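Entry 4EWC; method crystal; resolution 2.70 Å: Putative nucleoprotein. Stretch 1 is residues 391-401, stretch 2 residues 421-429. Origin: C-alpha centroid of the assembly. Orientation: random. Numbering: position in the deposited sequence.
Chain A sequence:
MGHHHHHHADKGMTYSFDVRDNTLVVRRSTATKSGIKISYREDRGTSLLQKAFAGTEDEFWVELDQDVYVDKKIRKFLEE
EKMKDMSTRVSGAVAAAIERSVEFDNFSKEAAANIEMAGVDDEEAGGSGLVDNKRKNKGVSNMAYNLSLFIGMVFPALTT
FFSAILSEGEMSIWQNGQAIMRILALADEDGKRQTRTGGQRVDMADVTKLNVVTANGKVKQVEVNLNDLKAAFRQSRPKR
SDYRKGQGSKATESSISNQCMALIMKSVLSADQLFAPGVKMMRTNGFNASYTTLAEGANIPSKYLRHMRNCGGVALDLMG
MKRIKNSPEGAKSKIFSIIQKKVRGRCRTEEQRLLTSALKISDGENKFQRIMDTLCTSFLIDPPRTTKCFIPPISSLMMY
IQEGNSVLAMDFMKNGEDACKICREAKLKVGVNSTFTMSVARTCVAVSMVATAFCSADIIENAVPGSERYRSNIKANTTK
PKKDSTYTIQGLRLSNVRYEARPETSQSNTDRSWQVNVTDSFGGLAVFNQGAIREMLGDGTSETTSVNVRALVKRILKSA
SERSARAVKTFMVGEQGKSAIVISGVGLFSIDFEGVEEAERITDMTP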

# COMPACT_ATOMS: atom_id res chain seq x y z
N ILE A 391 6.09 -12.29 19.77
CA ILE A 391 5.60 -12.02 21.11
C ILE A 391 4.96 -10.66 21.19
O ILE A 391 5.34 -9.75 20.45
CB ILE A 391 6.70 -12.13 22.20
CG1 ILE A 391 7.86 -11.16 21.92
CG2 ILE A 391 7.13 -13.58 22.40
CD1 ILE A 391 8.91 -11.10 23.03
N PRO A 392 3.97 -10.52 22.09
CA PRO A 392 3.34 -9.21 22.37
C PRO A 392 4.36 -8.27 23.00
O PRO A 392 5.44 -8.72 23.37
CB PRO A 392 2.28 -9.58 23.42
CG PRO A 392 2.84 -10.79 24.12
CD PRO A 392 3.49 -11.57 23.02
N PRO A 393 4.04 -6.99 23.10
CA PRO A 393 4.88 -6.06 23.85
C PRO A 393 5.24 -6.57 25.24
O PRO A 393 4.41 -7.19 25.93
CB PRO A 393 4.00 -4.82 23.98
CG PRO A 393 3.19 -4.84 22.72
CD PRO A 393 2.98 -6.31 22.35
N ILE A 394 6.47 -6.28 25.65
CA ILE A 394 7.03 -6.72 26.91
C ILE A 394 6.11 -6.43 28.09
O ILE A 394 5.73 -7.34 28.83
CB ILE A 394 8.43 -6.08 27.13
CG1 ILE A 394 9.39 -6.59 26.07
CG2 ILE A 394 8.97 -6.41 28.52
CD1 ILE A 394 9.50 -8.12 26.03
N SER A 395 5.76 -5.16 28.25
CA SER A 395 4.85 -4.73 29.32
C SER A 395 3.55 -5.51 29.31
O SER A 395 3.11 -6.01 30.35
CB SER A 395 4.56 -3.23 29.24
OG SER A 395 5.65 -2.49 29.74
N SER A 396 2.94 -5.61 28.13
CA SER A 396 1.72 -6.39 27.96
C SER A 396 1.93 -7.79 28.52
O SER A 396 1.11 -8.31 29.26
CB SER A 396 1.33 -6.46 26.49
OG SER A 396 0.90 -5.19 26.02
N LEU A 397 3.07 -8.38 28.16
CA LEU A 397 3.41 -9.74 28.57
C LEU A 397 3.54 -9.84 30.10
O LEU A 397 2.99 -10.76 30.71
CB LEU A 397 4.69 -10.16 27.85
CG LEU A 397 5.12 -11.62 27.68
CD1 LEU A 397 3.95 -12.54 27.45
CD2 LEU A 397 6.11 -11.74 26.52
N MSE A 398 4.22 -8.88 30.72
CA MSE A 398 4.36 -8.85 32.16
C MSE A 398 3.02 -8.70 32.83
O MSE A 398 2.74 -9.41 33.81
CB MSE A 398 5.29 -7.71 32.54
CG MSE A 398 6.74 -8.13 32.37
SE MSE A 398 7.92 -6.56 32.45
CE MSE A 398 8.58 -6.79 34.29
N MSE A 399 2.18 -7.80 32.33
CA MSE A 399 0.84 -7.59 32.89
C MSE A 399 -0.00 -8.87 32.82
O MSE A 399 -0.67 -9.25 33.77
CB MSE A 399 0.09 -6.48 32.14
CG MSE A 399 0.44 -5.08 32.55
SE MSE A 399 -0.56 -3.77 31.45
CE MSE A 399 -2.39 -4.38 31.85
N TYR A 400 0.03 -9.51 31.66
CA TYR A 400 -0.82 -10.65 31.37
C TYR A 400 -0.48 -11.77 32.34
O TYR A 400 -1.38 -12.38 32.92
CB TYR A 400 -0.64 -11.05 29.91
CG TYR A 400 -1.43 -12.25 29.45
CD1 TYR A 400 -2.73 -12.11 28.97
CD2 TYR A 400 -0.87 -13.51 29.45
CE1 TYR A 400 -3.46 -13.20 28.54
CE2 TYR A 400 -1.58 -14.61 29.03
CZ TYR A 400 -2.88 -14.45 28.58
OH TYR A 400 -3.59 -15.56 28.16
N ILE A 401 0.81 -12.00 32.54
CA ILE A 401 1.29 -12.94 33.55
C ILE A 401 0.99 -12.49 35.00
O ILE A 401 0.60 -13.31 35.83
CB ILE A 401 2.78 -13.22 33.39
CG1 ILE A 401 3.06 -13.73 31.97
CG2 ILE A 401 3.26 -14.24 34.40
CD1 ILE A 401 4.52 -13.85 31.64
N LYS A 421 -3.58 -12.61 21.20
CA LYS A 421 -4.46 -12.89 22.32
C LYS A 421 -4.03 -12.14 23.56
O LYS A 421 -4.87 -11.63 24.30
CB LYS A 421 -4.48 -14.37 22.66
CG LYS A 421 -5.38 -15.19 21.76
CD LYS A 421 -5.26 -16.65 22.13
CE LYS A 421 -5.88 -17.57 21.09
NZ LYS A 421 -5.63 -18.99 21.46
N ILE A 422 -2.72 -12.06 23.78
CA ILE A 422 -2.22 -11.29 24.92
C ILE A 422 -2.44 -9.80 24.69
O ILE A 422 -2.84 -9.07 25.60
CB ILE A 422 -0.75 -11.60 25.20
CG1 ILE A 422 -0.63 -13.00 25.79
CG2 ILE A 422 -0.14 -10.57 26.17
CD1 ILE A 422 0.78 -13.47 25.92
N CYS A 423 -2.20 -9.37 23.45
CA CYS A 423 -2.41 -7.98 23.05
C CYS A 423 -3.82 -7.51 23.33
O CYS A 423 -4.01 -6.48 23.98
CB CYS A 423 -2.12 -7.78 21.56
SG CYS A 423 -0.36 -7.71 21.10
N ARG A 424 -4.81 -8.24 22.83
CA ARG A 424 -6.20 -7.86 23.05
C ARG A 424 -6.55 -7.84 24.55
O ARG A 424 -7.29 -6.96 25.00
CB ARG A 424 -7.15 -8.78 22.28
CG ARG A 424 -6.92 -8.79 20.79
CD ARG A 424 -7.96 -9.60 20.04
NE ARG A 424 -7.51 -9.85 18.68
CZ ARG A 424 -6.83 -10.93 18.31
NH1 ARG A 424 -6.53 -11.87 19.20
NH2 ARG A 424 -6.45 -11.08 17.04
N GLU A 425 -5.98 -8.77 25.31
CA GLU A 425 -6.31 -8.93 26.73
C GLU A 425 -5.76 -7.84 27.64
O GLU A 425 -6.53 -7.19 28.36
CB GLU A 425 -5.88 -10.31 27.24
CG GLU A 425 -6.63 -10.79 28.49
CD GLU A 425 -6.22 -10.09 29.80
OE1 GLU A 425 -5.02 -9.76 29.97
OE2 GLU A 425 -7.11 -9.90 30.66
N ALA A 426 -4.45 -7.66 27.65
CA ALA A 426 -3.85 -6.67 28.54
C ALA A 426 -4.21 -5.24 28.15
O ALA A 426 -4.72 -4.97 27.05
CB ALA A 426 -2.34 -6.84 28.61
N LYS A 427 -3.96 -4.34 29.08
CA LYS A 427 -4.26 -2.93 28.92
C LYS A 427 -2.95 -2.15 28.99
O LYS A 427 -2.68 -1.46 29.97
CB LYS A 427 -5.26 -2.47 29.99
CG LYS A 427 -6.69 -2.95 29.73
CD LYS A 427 -7.61 -2.73 30.94
CE LYS A 427 -9.07 -3.11 30.65
NZ LYS A 427 -9.24 -4.53 30.19
N LEU A 428 -2.15 -2.30 27.94
CA LEU A 428 -0.89 -1.61 27.79
C LEU A 428 -1.08 -0.10 27.79
O LEU A 428 -2.11 0.41 27.32
CB LEU A 428 -0.21 -2.05 26.48
CG LEU A 428 1.10 -1.33 26.10
CD1 LEU A 428 2.17 -1.56 27.16
CD2 LEU A 428 1.58 -1.76 24.74
N LYS A 429 -0.11 0.60 28.33
CA LYS A 429 -0.11 2.05 28.26
C LYS A 429 1.20 2.55 27.66
O LYS A 429 2.19 1.82 27.62
CB LYS A 429 -0.36 2.66 29.64
CG LYS A 429 -1.72 2.32 30.19
CD LYS A 429 -2.18 3.28 31.23
CE LYS A 429 -3.17 2.63 32.17
NZ LYS A 429 -2.50 1.60 33.04

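Two segments can pack closely without a hydrogen bond between them, and this contact from a putative nucleoprotein is a compact example: 640 Å² of surface is buried, counting both sides. The helix of residues 394–401 and the helix ending at Glu 425 cross steeply, at 78°, with axes 9.3 Å apart at closest approach. The fit is made by individual side chains.

The main bump is Ile 422. Its side chain enters a hollow lined by Pro 392, Ser 396, Leu 397 and Tyr 400. CG2 of Ile 422 lies 3.6 Å from CG of Pro 392, and its CD1 lies 3.6 Å from CD1 of Leu 397, whose CA-to-CB bond points away although the end of the side chain comes nearer. The Tyr 400 ring closes the hollow with its face: CG1 of Ile 422 stands 3.6 Å from the ring centroid, only 6° off the normal, a CH-pi contact. At the edge of the same ring, Glu 425 OE1 approaches Tyr 400 CD1 to 3.4 Å.

The backbones come closest where Ser 396 meets Leu 428, with CA atoms 5.4 Å apart, and Ser 396 OG sits 3.4 Å from Leu 428 CB. Ala 426, the first residue to leave helical geometry, presents its CB 3.8 Å from Ser 396 O. Leu 428 then spreads its branches, CD1 reaching Ser 395 CB at 3.6 Å and CD2 reaching Pro 393 CB at 4.0 Å.

Next to Ile 422, Cys 423 SG lies 3.8 Å from CD of Pro 393 and 4.0 Å from CB of Pro 392, while the selenomethionine Met 399, partly exposed, lies over the loop after the helix, its CE 4.1 Å from Ala 426 CB and 3.2 Å from Lys 427 N, a tight approach.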